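Local coordinates for sensor protein CzcS (Pseudomonas aeruginosa, PDB 5GPO) that serves as a zinc-responsive histidine kinase of a two-component system, its sensor domain linking zinc to metal detoxification and antibiotic resistance, at the interface of chains A and B. Sequence-based numbering; all coordinates share one arbitrary frame. Chains: chain A/B, Sensor protein CzcS.

Contact 1: the interface of chains A and B. Residues chain A 14, 17, 21; chain B 92, 108, 110, 112, 122.
A:Leu17 lodges among B:Ile108, B:Ala110, B:Met112, B:Val122 and B:Pro92, a good example of a single branched side chain anchoring a helix on the sheet of the second copy in the deposited dimer. Helix 7-27 of chain A presents A:Gln14, A:Leu17 and A:Arg21 from one flank, and it runs in the same direction as strand 104-113 of chain B, whose residues 108, 110 and 112 face it; strand 119-127 adds B:Val122.

Traced outward, the leucine meets chain B at every step. Its CB lies 4.1 Å from CG2 of B:Ile108. CG comes next, 4.0 Å from CE, the terminal methyl of B:Met112. There the chain forks. CD1 reaches towards the second strand, 3.8 Å from CG1 of B:Val122, as the two side chains slide past each other in opposite directions; the methionine methyl also touches this branch. The other methyl, CD2 of A:Leu17, turns the other way and packs 3.7 Å from CD1 of B:Ile108. Over the small alanine, A:Leu17 CD2 lies 3.8 Å from CB of B:Ala110. The ring of B:Pro92, which follows a cis peptide bond, approaches the same methyl with its CB, 4.0 Å from A:Leu17 CD2.

With CG1 of B:Ile108 turned opposite its main-chain nitrogen (chi1 -168°) and chi2 extended as well, CD1 is carried up to the helix, where it meets not only the leucine but also CA of A:Gln14, so the isoleucine packs on helix backbone as well as side chain. At the far end of the patch B:Met112 is extended beyond CG, its side chain crossing that of A:Arg21 obliquely. The arginine contributes its aliphatic stem here: CB lies 3.6 Å from the methionine CE, while its CG rests 3.7 Å from the thioether sulfur SD of B:Met112.

Contact 2: the interface of chains A and B. Residues chain A 39, 42; chain B 39, 43.
The zinc site of the sensor domain belongs to helix 34-47, whose residues His39 and Asp43 bind the metal, and here A:His39 meets B:His39 and B:Asp43 between the two copies of the deposited dimer. The two imidazole nitrogens, NE2 of A:His39 and NE2 of B:His39, lie 3.2 Å apart. The carboxylate oxygen OD2 of B:Asp43 is 3.6 Å from NE2 of A:His39. Three potential ligand atoms drawn together from both chains in this way suggest a shared zinc ion.

The histidines arrive differently. In A:His39 the ring is turned opposite the carbonyl carbon (chi1 -85°), whereas B:His39 swings opposite its backbone nitrogen (chi1 -176°); the side chains then cross at about a right angle, with CD2 of A:His39 3.3 Å from CE1 of B:His39. The carboxylate of B:Asp43 is nearly coplanar with the A:His39 ring and places OD1 at its edge. The same oxygen sits above one face of B:His39, towards the rim.

A:Gln42 reaches this carboxylate from above its plane. Its amide NE2 donates a bent hydrogen bond of 2.8 Å to OD1 of B:Asp43, meeting the oxygen 52° out of that plane. The other end of the amide is tethered too: a water lies 2.5 Å from OE1 of A:Gln42 and 3.1 Å from the main-chain O of B:Asp43. Gripped at both ends, the glutamine may act as a second-shell residue that orients the aspartate. If this pairing is the biological one, the site, by joining metal-binding residues of two subunits, could couple zinc binding to the pairing of the sensor domains.

Contact 1: the interface of chains A and B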
loop_
_atom_site.group_PDB
_atom_site.type_symbol
_atom_site.label_atom_id
_atom_site.label_comp_id
_atom_site.label_asym_id
_atom_site.label_seq_id
_atom_site.Cartn_x
_atom_site.Cartn_y
_atom_site.Cartn_z
ATOM N N GLN A 14 -4.219 12.827 -8.899
ATOM C CA GLN A 14 -3.259 13.407 -9.828
ATOM C C GLN A 14 -1.897 13.587 -9.165
ATOM O O GLN A 14 -0.858 13.348 -9.791
ATOM C CB GLN A 14 -3.790 14.740 -10.357
ATOM C CG GLN A 14 -2.957 15.349 -11.463
ATOM C CD GLN A 14 -3.645 16.555 -12.091
ATOM O OE1 GLN A 14 -4.878 16.621 -12.159
ATOM N NE2 GLN A 14 -2.850 17.519 -12.547
ATOM N N LEU A 17 -0.375 10.171 -9.028
ATOM C CA LEU A 17 0.157 9.789 -10.338
ATOM C C LEU A 17 1.505 10.449 -10.595
ATOM O O LEU A 17 2.391 9.846 -11.209
ATOM C CB LEU A 17 -0.828 10.160 -11.451
ATOM C CG LEU A 17 -0.562 9.654 -12.880
ATOM C CD1 LEU A 17 -0.676 8.135 -13.006
ATOM C CD2 LEU A 17 -1.507 10.337 -13.900
ATOM N N ARG A 21 4.926 8.812 -11.717
ATOM C CA ARG A 21 5.686 9.289 -12.875
ATOM C C ARG A 21 7.129 9.571 -12.507
ATOM O O ARG A 21 8.048 9.183 -13.231
ATOM C CB ARG A 21 5.041 10.554 -13.454
ATOM C CG ARG A 21 5.642 10.976 -14.807
ATOM C CD ARG A 21 5.732 12.486 -14.949
ATOM N NE ARG A 21 6.562 13.029 -13.876
ATOM C CZ ARG A 21 7.895 13.061 -13.883
ATOM N NH1 ARG A 21 8.537 13.543 -12.826
ATOM N NH2 ARG A 21 8.590 12.600 -14.924
ATOM N N PRO B 92 -3.996 14.106 -17.952
ATOM C CA PRO B 92 -4.430 12.765 -17.547
ATOM C C PRO B 92 -5.945 12.569 -17.696
ATOM O O PRO B 92 -6.705 13.535 -17.632
ATOM C CB PRO B 92 -3.982 12.684 -16.082
ATOM C CG PRO B 92 -3.960 14.100 -15.616
ATOM C CD PRO B 92 -3.514 14.902 -16.808
ATOM N N ILE B 108 -7.182 7.178 -12.634
ATOM C CA ILE B 108 -6.514 8.174 -13.459
ATOM C C ILE B 108 -5.557 7.421 -14.364
ATOM O O ILE B 108 -4.957 6.416 -13.950
ATOM C CB ILE B 108 -5.794 9.252 -12.599
ATOM C CG1 ILE B 108 -5.350 10.444 -13.460
ATOM C CG2 ILE B 108 -4.624 8.670 -11.814
ATOM C CD1 ILE B 108 -4.768 11.597 -12.643
ATOM N N ALA B 110 -2.497 7.857 -17.650
ATOM C CA ALA B 110 -1.665 8.708 -18.488
ATOM C C ALA B 110 -0.625 7.871 -19.216
ATOM O O ALA B 110 -0.231 6.787 -18.773
ATOM C CB ALA B 110 -0.987 9.820 -17.671
ATOM N N MET B 112 3.239 7.490 -20.377
ATOM C CA MET B 112 4.555 7.858 -19.870
ATOM C C MET B 112 5.609 7.200 -20.740
ATOM O O MET B 112 5.310 6.335 -21.567
ATOM C CB MET B 112 4.743 7.441 -18.405
ATOM C CG MET B 112 3.759 8.119 -17.505
ATOM S SD MET B 112 4.019 7.803 -15.767
ATOM C CE MET B 112 2.515 8.572 -15.148
ATOM N N VAL B 122 -0.274 4.040 -17.920
ATOM C CA VAL B 122 -0.288 3.882 -16.468
ATOM C C VAL B 122 -1.721 4.060 -16.005
ATOM O O VAL B 122 -2.331 5.107 -16.252
ATOM C CB VAL B 122 0.633 4.895 -15.770
ATOM C CG1 VAL B 122 0.504 4.763 -14.225
ATOM C CG2 VAL B 122 2.088 4.698 -16.222
#

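Contact 2: the interface of chains A and B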
loop_
_atom_site.group_PDB
_atom_site.type_symbol
_atom_site.label_atom_id
_atom_site.label_comp_id
_atom_site.label_asym_id
_atom_site.label_seq_id
_atom_site.Cartn_x
_atom_site.Cartn_y
_atom_site.Cartn_z
ATOM N N HIS A 39 9.185 -3.951 -7.877
ATOM C CA HIS A 39 9.111 -3.823 -6.423
ATOM C C HIS A 39 9.448 -2.412 -5.971
ATOM O O HIS A 39 8.875 -1.915 -4.991
ATOM C CB HIS A 39 10.039 -4.828 -5.758
ATOM C CG HIS A 39 9.427 -6.176 -5.579
ATOM N ND1 HIS A 39 9.543 -7.177 -6.519
ATOM C CD2 HIS A 39 8.694 -6.694 -4.565
ATOM C CE1 HIS A 39 8.906 -8.252 -6.091
ATOM N NE2 HIS A 39 8.381 -7.984 -4.909
ATOM N N GLN A 42 6.279 -0.539 -6.436
ATOM C CA GLN A 42 5.470 -0.929 -5.288
ATOM C C GLN A 42 5.848 -0.141 -4.034
ATOM O O GLN A 42 4.975 0.371 -3.323
ATOM C CB GLN A 42 5.629 -2.428 -5.065
ATOM C CG GLN A 42 4.861 -2.973 -3.911
ATOM C CD GLN A 42 4.815 -4.476 -3.931
ATOM O OE1 GLN A 42 3.850 -5.079 -4.425
ATOM N NE2 GLN A 42 5.866 -5.101 -3.418
ATOM N N HIS B 39 10.026 -9.213 3.247
ATOM C CA HIS B 39 9.522 -9.094 1.885
ATOM C C HIS B 39 8.057 -9.506 1.789
ATOM O O HIS B 39 7.271 -8.875 1.070
ATOM C CB HIS B 39 10.382 -9.937 0.952
ATOM C CG HIS B 39 9.997 -9.805 -0.481
ATOM N ND1 HIS B 39 10.549 -8.854 -1.310
ATOM C CD2 HIS B 39 9.090 -10.476 -1.226
ATOM C CE1 HIS B 39 10.006 -8.953 -2.509
ATOM N NE2 HIS B 39 9.122 -9.933 -2.487
ATOM N N ASP B 43 4.931 -7.017 0.655
ATOM C CA ASP B 43 4.037 -7.330 -0.455
ATOM C C ASP B 43 2.586 -7.334 0.000
ATOM O O ASP B 43 1.698 -6.889 -0.737
ATOM C CB ASP B 43 4.415 -8.669 -1.095
ATOM C CG ASP B 43 5.579 -8.545 -2.060
ATOM O OD1 ASP B 43 6.280 -7.508 -2.037
ATOM O OD2 ASP B 43 5.797 -9.490 -2.845
HETATM O O HOH W 1 2.466 -6.999 -3.704
#

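The centres of the C-alpha atoms of contact 1 and contact 2 are about 21 Å apart; the contacts share no residue but draw on successive helices of the same chain. Contact 1 engages the long helix 7-27 with the partner's sheet, while contact 2 pairs the two copies of helix 34-47. The two-fold symmetry gives contact 1 a twin with the chains exchanged. If the deposited pairing is biological, apolar packing would hold the dimer at its flanks, with the polar, metal-binding junction between the subunits. Zinc-dependent adjustment of the second helix could plausibly be passed to the first, although the structure alone does not show such movement.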